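Local coordinates for encapsidation protein (Bacillus phage phi29, PDB 5HD9), which serves as the DNA packaging ATPase of the phage, its N-terminal ASCE-fold domain probably binding and hydrolysing the ATP that powers the motor, at residues S1-N5 with P188-F193; I20-G24 with S154-S158; Y42-I47 with Y106-S110. One frame throughout, in Å; residues are numbered along the deposited sequence.

From the N terminus, the chain opens contact 1 at 1-5, then passes through helix 7-11 into strand 16-19, whose exit, 20-24, is the first half of contact 2. Helix 26-42 then leads to 42-47, which closes the 58-residue loop of contact 3 at 106-110. Contact 2 closes later, at 154-158 beyond strand 149-153, so it encloses contact 3; contact 1, closing at 188-193, encloses both. Contacts 1 and 2 touch, Pro188 CD lying 3.2 Å from Ile20 O, and join the termini to the probable nucleotide-binding end of the sheet. Contact 3, centred about 26 Å from the centre of contact 2, pairs strands 45-50 and 109-115 where they begin.

Contact 1: residues S1-N5 with P188-F193; sequences SLFYN and PDSLDF
Phe3 meets Phe193 and Leu191 in an apolar contact at the surface, where the two ends of the chain come together. The rings of Phe3 and Phe193 are neither stacked nor edge-to-face: their planes lie at 47° and their centroids are 4.9 Å apart. The tip of Phe193, its CZ, comes over one face of Phe3 toward the rim, 3.3 Å from Phe3 CE1, while CB of Leu2 lies over the opposite face. Leu191 reaches the same residue with one branch, its CD2 standing 3.8 Å from Phe3 CB. With CG set anti to the carbonyl carbon (chi1 -60°), Phe3 turns its ring toward both partners.

A second apolar touch lies nearer the fold. Tyr4 CE1 is 3.8 Å from Pro188 CG, the proline approaching the ring obliquely, and both side chains also rest on Val19 of strand 16-19. The backbone enters the contact too, as Phe3 O lies 3.3 Å from Ser190 CB.

Several polar groups of the two segments find partners elsewhere. Tyr4 O takes two donors from its own segment, Ser1 N at 3.1 Å and Ser1 OG at 2.9 Å, the hydroxyl bond lying in the carbonyl plane on a lone pair. This double grip folds residues 1-4 back on themselves. Tyr4 OH is hydrogen-bonded to Glu186, and Ser190 OG to Lys27, the lysine of a probable Walker A P-loop.

No hydrogen bond crosses between the segments, so the 261 Å² of surface they bury rests mainly on apolar contacts and one carbonyl-to-carbon touch. The chemistry implies apolar adhesion of the two termini, with Ser190 OG adding a polar link from the C-terminal side to the probable P-loop lysine.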
loop_
_atom_site.group_PDB
_atom_site.type_symbol
_atom_site.label_atom_id
_atom_site.label_comp_id
_atom_site.label_asym_id
_atom_site.label_seq_id
_atom_site.Cartn_x
_atom_site.Cartn_y
_atom_site.Cartn_z
ATOM N N SER A 1 -3.384 11.599 -8.505
ATOM C CA SER A 1 -4.820 11.848 -8.523
ATOM C C SER A 1 -5.096 13.343 -8.652
ATOM O O SER A 1 -4.169 14.148 -8.719
ATOM C CB SER A 1 -5.476 11.294 -7.258
ATOM O OG SER A 1 -5.232 12.142 -6.151
ATOM N N LEU A 2 -6.373 13.713 -8.679
ATOM C CA LEU A 2 -6.763 15.104 -8.887
ATOM C C LEU A 2 -6.250 16.037 -7.794
ATOM O O LEU A 2 -5.844 17.163 -8.081
ATOM C CB LEU A 2 -8.287 15.216 -8.974
ATOM C CG LEU A 2 -8.903 14.749 -10.292
ATOM C CD1 LEU A 2 -10.400 14.563 -10.133
ATOM C CD2 LEU A 2 -8.599 15.741 -11.405
ATOM N N PHE A 3 -6.266 15.571 -6.549
ATOM C CA PHE A 3 -5.956 16.439 -5.416
ATOM C C PHE A 3 -4.767 15.946 -4.591
ATOM O O PHE A 3 -4.124 16.744 -3.906
ATOM C CB PHE A 3 -7.196 16.593 -4.532
ATOM C CG PHE A 3 -8.371 17.196 -5.252
ATOM C CD1 PHE A 3 -8.319 18.501 -5.712
ATOM C CD2 PHE A 3 -9.521 16.459 -5.478
ATOM C CE1 PHE A 3 -9.393 19.062 -6.383
ATOM C CE2 PHE A 3 -10.599 17.015 -6.147
ATOM C CZ PHE A 3 -10.535 18.317 -6.598
ATOM N N TYR A 4 -4.470 14.648 -4.658
ATOM C CA TYR A 4 -3.292 14.100 -3.984
ATOM C C TYR A 4 -2.208 13.715 -4.985
ATOM O O TYR A 4 -2.433 12.894 -5.873
ATOM C CB TYR A 4 -3.652 12.880 -3.131
ATOM C CG TYR A 4 -2.432 12.216 -2.520
ATOM C CD1 TYR A 4 -1.761 12.802 -1.454
ATOM C CD2 TYR A 4 -1.938 11.021 -3.026
ATOM C CE1 TYR A 4 -0.639 12.210 -0.897
ATOM C CE2 TYR A 4 -0.819 10.418 -2.474
ATOM C CZ TYR A 4 -0.172 11.017 -1.412
ATOM O OH TYR A 4 0.945 10.422 -0.866
ATOM N N ASN A 5 -1.034 14.317 -4.824
ATOM C CA ASN A 5 0.120 14.042 -5.674
ATOM C C ASN A 5 1.171 13.259 -4.890
ATOM O O ASN A 5 1.815 13.819 -4.003
ATOM C CB ASN A 5 0.722 15.350 -6.198
ATOM C CG ASN A 5 1.830 15.122 -7.211
ATOM O OD1 ASN A 5 2.238 13.987 -7.466
ATOM N ND2 ASN A 5 2.326 16.209 -7.795
ATOM N N PRO A 188 -1.315 14.193 4.468
ATOM C CA PRO A 188 -1.673 15.098 3.373
ATOM C C PRO A 188 -2.746 16.104 3.766
ATOM O O PRO A 188 -3.695 15.754 4.466
ATOM C CB PRO A 188 -2.196 14.154 2.282
ATOM C CG PRO A 188 -1.768 12.783 2.686
ATOM C CD PRO A 188 -1.690 12.800 4.172
ATOM N N ASP A 189 -2.579 17.340 3.313
ATOM C CA ASP A 189 -3.580 18.384 3.504
ATOM C C ASP A 189 -4.252 18.671 2.166
ATOM O O ASP A 189 -4.596 19.813 1.858
ATOM C CB ASP A 189 -2.935 19.652 4.073
ATOM C CG ASP A 189 -1.736 20.114 3.261
ATOM O OD1 ASP A 189 -1.934 20.645 2.147
ATOM O OD2 ASP A 189 -0.594 19.949 3.738
ATOM N N SER A 190 -4.443 17.613 1.383
ATOM C CA SER A 190 -4.839 17.740 -0.017
ATOM C C SER A 190 -6.242 18.314 -0.207
ATOM O O SER A 190 -6.484 19.052 -1.167
ATOM C CB SER A 190 -4.744 16.375 -0.711
ATOM O OG SER A 190 -5.521 15.393 -0.046
ATOM N N LEU A 191 -7.159 17.983 0.698
ATOM C CA LEU A 191 -8.559 18.373 0.540
ATOM C C LEU A 191 -8.949 19.554 1.433
ATOM O O LEU A 191 -10.133 19.853 1.600
ATOM C CB LEU A 191 -9.467 17.170 0.811
ATOM C CG LEU A 191 -9.274 16.020 -0.190
ATOM C CD1 LEU A 191 -10.087 14.795 0.194
ATOM C CD2 LEU A 191 -9.624 16.457 -1.609
ATOM N N ASP A 192 -7.953 20.225 2.001
ATOM C CA ASP A 192 -8.167 21.534 2.604
ATOM C C ASP A 192 -7.917 22.584 1.524
ATOM O O ASP A 192 -6.771 22.933 1.241
ATOM C CB ASP A 192 -7.247 21.755 3.808
ATOM C CG ASP A 192 -7.624 22.994 4.615
ATOM O OD1 ASP A 192 -8.253 23.916 4.051
ATOM O OD2 ASP A 192 -7.290 23.046 5.817
ATOM N N PHE A 193 -8.995 23.073 0.920
ATOM C CA PHE A 193 -8.903 23.960 -0.238
ATOM C C PHE A 193 -8.779 25.429 0.153
ATOM O O PHE A 193 -8.540 26.290 -0.693
ATOM C CB PHE A 193 -10.130 23.779 -1.137
ATOM C CG PHE A 193 -10.138 22.491 -1.922
ATOM C CD1 PHE A 193 -9.069 21.605 -1.875
ATOM C CD2 PHE A 193 -11.223 22.171 -2.718
ATOM C CE1 PHE A 193 -9.093 20.426 -2.604
ATOM C CE2 PHE A 193 -11.250 20.997 -3.446
ATOM C CZ PHE A 193 -10.187 20.126 -3.389
#

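Contact 2: residues I20-G24 with S154-S158; sequences IGARG and SNAVS
Ala22 O and Asn155 ND2 are modelled only 2.3 Å apart, far too close for an ordinary N-H...O bond, so the amide position is doubtful in detail although the direction, from the amide to the carbonyl, is plausible. The segment that offers this carbonyl begins the probable P-loop (Walker A) of the ASCE fold: 20-24 leaves strand 16-19 and leads to helix 26-42. The partner loop, 154-158, leaves the neighbouring parallel strand 149-153.

Two backbone bonds give firmer evidence for how these loops are joined. Gly21 N donates to Ala156 O at 2.8 Å, nearly straight at 163°, although it reaches the oxygen from above the carbonyl plane. Ala22 N donates to Ser154 O at 3.1 Å with a more bent angle of 140°, yet here the donor lies in the carbonyl plane on a lone pair. Successive amides of the P-loop thus grip carbonyls two residues apart in the other loop. The positive phi of Gly21 (69°) marks the turn at which the chain leaves the direction of the strand.

The carbonyl of Ser154 is also approached by a carbon donor, Ile20 CA at 3.4 Å. Within the same loop, Ser154 OG accepts from Ala156 N, forming an ST turn that helps to set the loop carrying both acceptors. Apolar cover comes from Ile20 and Val157, whose side chains cross at about a right angle. Farther along, Arg23 O receives a hydrogen bond from Lys27 NZ, a bond between two residues of the probable P-loop.

Val157 places CG2 anti to its backbone N, and this methyl meets Ile20 CD1 at 3.8 Å.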
loop_
_atom_site.group_PDB
_atom_site.type_symbol
_atom_site.label_atom_id
_atom_site.label_comp_id
_atom_site.label_asym_id
_atom_site.label_seq_id
_atom_site.Cartn_x
_atom_site.Cartn_y
_atom_site.Cartn_z
ATOM N N ILE A 20 -1.404 9.024 6.309
ATOM C CA ILE A 20 -2.503 8.967 7.267
ATOM C C ILE A 20 -3.322 10.252 7.278
ATOM O O ILE A 20 -2.917 11.270 6.717
ATOM C CB ILE A 20 -1.980 8.675 8.688
ATOM C CG1 ILE A 20 -1.077 9.814 9.180
ATOM C CG2 ILE A 20 -1.232 7.343 8.700
ATOM C CD1 ILE A 20 -0.593 9.643 10.608
ATOM N N GLY A 21 -4.484 10.192 7.920
ATOM C CA GLY A 21 -5.435 11.285 7.880
ATOM C C GLY A 21 -6.030 11.420 6.492
ATOM O O GLY A 21 -6.735 12.384 6.198
ATOM N N ALA A 22 -5.729 10.444 5.639
ATOM C CA ALA A 22 -6.150 10.461 4.246
ATOM C C ALA A 22 -7.664 10.513 4.136
ATOM O O ALA A 22 -8.351 9.556 4.477
ATOM C CB ALA A 22 -5.607 9.234 3.519
ATOM N N ARG A 23 -8.189 11.634 3.662
ATOM C CA ARG A 23 -9.626 11.752 3.479
ATOM C C ARG A 23 -10.000 11.252 2.090
ATOM O O ARG A 23 -9.275 11.470 1.116
ATOM C CB ARG A 23 -10.075 13.190 3.718
ATOM C CG ARG A 23 -10.035 13.536 5.197
ATOM C CD ARG A 23 -10.091 15.024 5.455
ATOM N NE ARG A 23 -11.460 15.526 5.543
ATOM C CZ ARG A 23 -11.854 16.715 5.094
ATOM N NH1 ARG A 23 -10.991 17.531 4.503
ATOM N NH2 ARG A 23 -13.117 17.085 5.227
ATOM N N GLY A 24 -11.137 10.568 2.028
ATOM C CA GLY A 24 -11.475 9.696 0.920
ATOM C C GLY A 24 -11.365 10.261 -0.479
ATOM O O GLY A 24 -11.949 11.302 -0.775
ATOM N N SER A 154 -4.183 5.043 5.517
ATOM C CA SER A 154 -5.297 5.040 6.459
ATOM C C SER A 154 -6.017 6.379 6.476
ATOM O O SER A 154 -5.391 7.432 6.340
ATOM C CB SER A 154 -4.811 4.702 7.869
ATOM O OG SER A 154 -5.878 4.779 8.800
ATOM N N ASN A 155 -7.335 6.329 6.643
ATOM C CA ASN A 155 -8.128 7.532 6.843
ATOM C C ASN A 155 -8.013 7.991 8.289
ATOM O O ASN A 155 -8.351 9.125 8.627
ATOM C CB ASN A 155 -9.597 7.292 6.479
ATOM C CG ASN A 155 -9.777 6.754 5.070
ATOM O OD1 ASN A 155 -10.425 5.728 4.869
ATOM N ND2 ASN A 155 -9.211 7.448 4.087
ATOM N N ALA A 156 -7.531 7.093 9.142
ATOM C CA ALA A 156 -7.325 7.404 10.547
ATOM C C ALA A 156 -5.993 8.103 10.740
ATOM O O ALA A 156 -5.183 8.204 9.818
ATOM C CB ALA A 156 -7.381 6.143 11.387
ATOM N N VAL A 157 -5.769 8.582 11.954
ATOM C CA VAL A 157 -4.534 9.267 12.282
ATOM C C VAL A 157 -4.222 8.936 13.743
ATOM O O VAL A 157 -3.984 9.805 14.577
ATOM C CB VAL A 157 -4.657 10.795 11.991
ATOM C CG1 VAL A 157 -5.900 11.372 12.643
ATOM C CG2 VAL A 157 -3.387 11.574 12.372
ATOM N N SER A 158 -4.264 7.639 14.040
ATOM C CA SER A 158 -3.782 7.128 15.314
ATOM C C SER A 158 -2.265 7.129 15.286
ATOM O O SER A 158 -1.642 6.281 14.648
ATOM C CB SER A 158 -4.312 5.720 15.584
ATOM O OG SER A 158 -3.736 5.181 16.761
#

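Contact 3: residues Y42-I47 with Y106-S110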
loop_
_atom_site.group_PDB
_atom_site.type_symbol
_atom_site.label_atom_id
_atom_site.label_comp_id
_atom_site.label_asym_id
_atom_site.label_seq_id
_atom_site.Cartn_x
_atom_site.Cartn_y
_atom_site.Cartn_z
ATOM N N TYR A 42 7.854 -0.888 -16.678
ATOM C CA TYR A 42 9.068 -1.611 -16.294
ATOM C C TYR A 42 8.838 -3.065 -15.872
ATOM O O TYR A 42 9.787 -3.769 -15.526
ATOM C CB TYR A 42 9.764 -0.861 -15.156
ATOM C CG TYR A 42 10.026 0.595 -15.465
ATOM C CD1 TYR A 42 10.926 0.962 -16.455
ATOM C CD2 TYR A 42 9.375 1.603 -14.765
ATOM C CE1 TYR A 42 11.167 2.293 -16.744
ATOM C CE2 TYR A 42 9.611 2.935 -15.046
ATOM C CZ TYR A 42 10.507 3.274 -16.035
ATOM O OH TYR A 42 10.745 4.600 -16.315
ATOM N N GLY A 43 7.588 -3.516 -15.902
ATOM C CA GLY A 43 7.268 -4.884 -15.531
ATOM C C GLY A 43 7.391 -5.149 -14.040
ATOM O O GLY A 43 7.424 -6.302 -13.606
ATOM N N GLU A 44 7.476 -4.079 -13.256
ATOM C CA GLU A 44 7.485 -4.190 -11.803
ATOM C C GLU A 44 6.114 -4.632 -11.312
ATOM O O GLU A 44 5.092 -4.061 -11.698
ATOM C CB GLU A 44 7.866 -2.857 -11.150
ATOM C CG GLU A 44 9.253 -2.362 -11.509
ATOM C CD GLU A 44 9.597 -1.040 -10.837
ATOM O OE1 GLU A 44 8.802 -0.563 -9.998
ATOM O OE2 GLU A 44 10.663 -0.472 -11.153
ATOM N N GLN A 45 6.095 -5.651 -10.462
ATOM C CA GLN A 45 4.843 -6.179 -9.938
ATOM C C GLN A 45 4.520 -5.552 -8.589
ATOM O O GLN A 45 5.357 -4.865 -7.998
ATOM C CB GLN A 45 4.921 -7.700 -9.830
ATOM C CG GLN A 45 5.030 -8.380 -11.186
ATOM C CD GLN A 45 5.422 -9.837 -11.083
ATOM O OE1 GLN A 45 6.378 -10.190 -10.393
ATOM N NE2 GLN A 45 4.681 -10.695 -11.774
ATOM N N PHE A 46 3.302 -5.773 -8.108
ATOM C CA PHE A 46 2.866 -5.140 -6.872
ATOM C C PHE A 46 1.970 -6.050 -6.050
ATOM O O PHE A 46 1.341 -6.967 -6.581
ATOM C CB PHE A 46 2.135 -3.831 -7.179
ATOM C CG PHE A 46 0.810 -4.019 -7.873
ATOM C CD1 PHE A 46 0.744 -4.146 -9.249
ATOM C CD2 PHE A 46 -0.369 -4.058 -7.146
ATOM C CE1 PHE A 46 -0.473 -4.319 -9.889
ATOM C CE2 PHE A 46 -1.590 -4.230 -7.779
ATOM C CZ PHE A 46 -1.641 -4.359 -9.150
ATOM N N ILE A 47 1.931 -5.788 -4.747
ATOM C CA ILE A 47 1.064 -6.521 -3.838
ATOM C C ILE A 47 0.142 -5.558 -3.104
ATOM O O ILE A 47 0.587 -4.570 -2.521
ATOM C CB ILE A 47 1.871 -7.352 -2.816
ATOM C CG1 ILE A 47 2.745 -8.369 -3.555
ATOM C CG2 ILE A 47 0.926 -8.059 -1.841
ATOM C CD1 ILE A 47 3.567 -9.261 -2.661
ATOM N N TYR A 106 6.792 -14.875 -6.401
ATOM C CA TYR A 106 6.681 -13.425 -6.519
ATOM C C TYR A 106 7.954 -12.890 -7.181
ATOM O O TYR A 106 8.864 -12.432 -6.495
ATOM C CB TYR A 106 6.467 -12.787 -5.143
ATOM C CG TYR A 106 5.267 -13.340 -4.406
ATOM C CD1 TYR A 106 3.990 -12.864 -4.668
ATOM C CD2 TYR A 106 5.410 -14.341 -3.456
ATOM C CE1 TYR A 106 2.889 -13.366 -4.003
ATOM C CE2 TYR A 106 4.310 -14.852 -2.784
ATOM C CZ TYR A 106 3.054 -14.359 -3.063
ATOM O OH TYR A 106 1.953 -14.859 -2.405
ATOM N N PRO A 107 8.023 -12.965 -8.520
ATOM C CA PRO A 107 9.278 -12.742 -9.250
ATOM C C PRO A 107 9.866 -11.330 -9.180
ATOM O O PRO A 107 11.084 -11.218 -9.066
ATOM C CB PRO A 107 8.895 -13.072 -10.700
ATOM C CG PRO A 107 7.709 -13.962 -10.588
ATOM C CD PRO A 107 6.954 -13.434 -9.419
ATOM N N ASN A 108 9.045 -10.286 -9.262
ATOM C CA ASN A 108 9.576 -8.934 -9.433
ATOM C C ASN A 108 8.723 -7.851 -8.777
ATOM O O ASN A 108 8.374 -6.856 -9.409
ATOM C CB ASN A 108 9.731 -8.637 -10.928
ATOM C CG ASN A 108 10.566 -7.396 -11.201
ATOM O OD1 ASN A 108 11.479 -7.068 -10.445
ATOM N ND2 ASN A 108 10.251 -6.702 -12.287
ATOM N N VAL A 109 8.397 -8.044 -7.504
ATOM C CA VAL A 109 7.607 -7.070 -6.761
ATOM C C VAL A 109 8.490 -5.906 -6.319
ATOM O O VAL A 109 9.585 -6.117 -5.804
ATOM C CB VAL A 109 6.936 -7.713 -5.525
ATOM C CG1 VAL A 109 6.191 -6.667 -4.700
ATOM C CG2 VAL A 109 5.989 -8.826 -5.957
ATOM N N SER A 110 8.016 -4.680 -6.528
ATOM C CA SER A 110 8.747 -3.495 -6.078
ATOM C C SER A 110 7.867 -2.544 -5.267
ATOM O O SER A 110 8.376 -1.631 -4.621
ATOM C CB SER A 110 9.347 -2.750 -7.274
ATOM O OG SER A 110 8.363 -1.985 -7.947
#
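Gly43 O receives a hydrogen bond from the side chain of Asn108 at the place where two adjacent parallel strands of the ASCE sheet, 45-50 and 109-115, begin. Gly43 is the first residue to leave helix 26-42, with positive phi, and its carbonyl is met by Asn108 ND2 at 3.1 Å from well above the carbonyl plane. Asn108 CG lies anti to its backbone N (chi1 -167°), which carries the amide across to the glycine.

Glu44 follows, its extended chain bringing OE1 to Ser110 OG. The hydroxyl donates over a short 2.5 Å, meeting the carboxylate from above its plane. Glu44 OE2 has a second partner, a salt bridge to Arg38, so the carboxylate links the serine to helix 26-42.

Gln45 pairs with Val109 in a parallel bridge. Its N donates to Asn108 O at 2.8 Å and 171°, and its O accepts from Ser110 N at 3.0 Å; the two bonds straddle Val109, as parallel pairing requires. The side chain adds a third link, for OE1 takes Asn108 N at 2.9 Å nearly along the C=O axis, while NE2 is bound to Leu88 O of the strand on the other side. Both ends of the amide are therefore held, which should fix its rotation and link the start of strand 45-50 to strand 87-94 and to the loop entering strand 109-115.

Phe46 points away from the partner segment; its side chain touches Pro35, and its ring meets that of Phe82 with nearly parallel planes. Ile47 turns back toward the partner segment, where Val109 and Tyr106 meet it, all three also touching Val141 of helix 130-141. Its CG1 packs 4.0 Å from Val109 CG1, and its terminal methyl CD1 approaches the tyrosine ring obliquely, 4.1 Å from Tyr106 CD1.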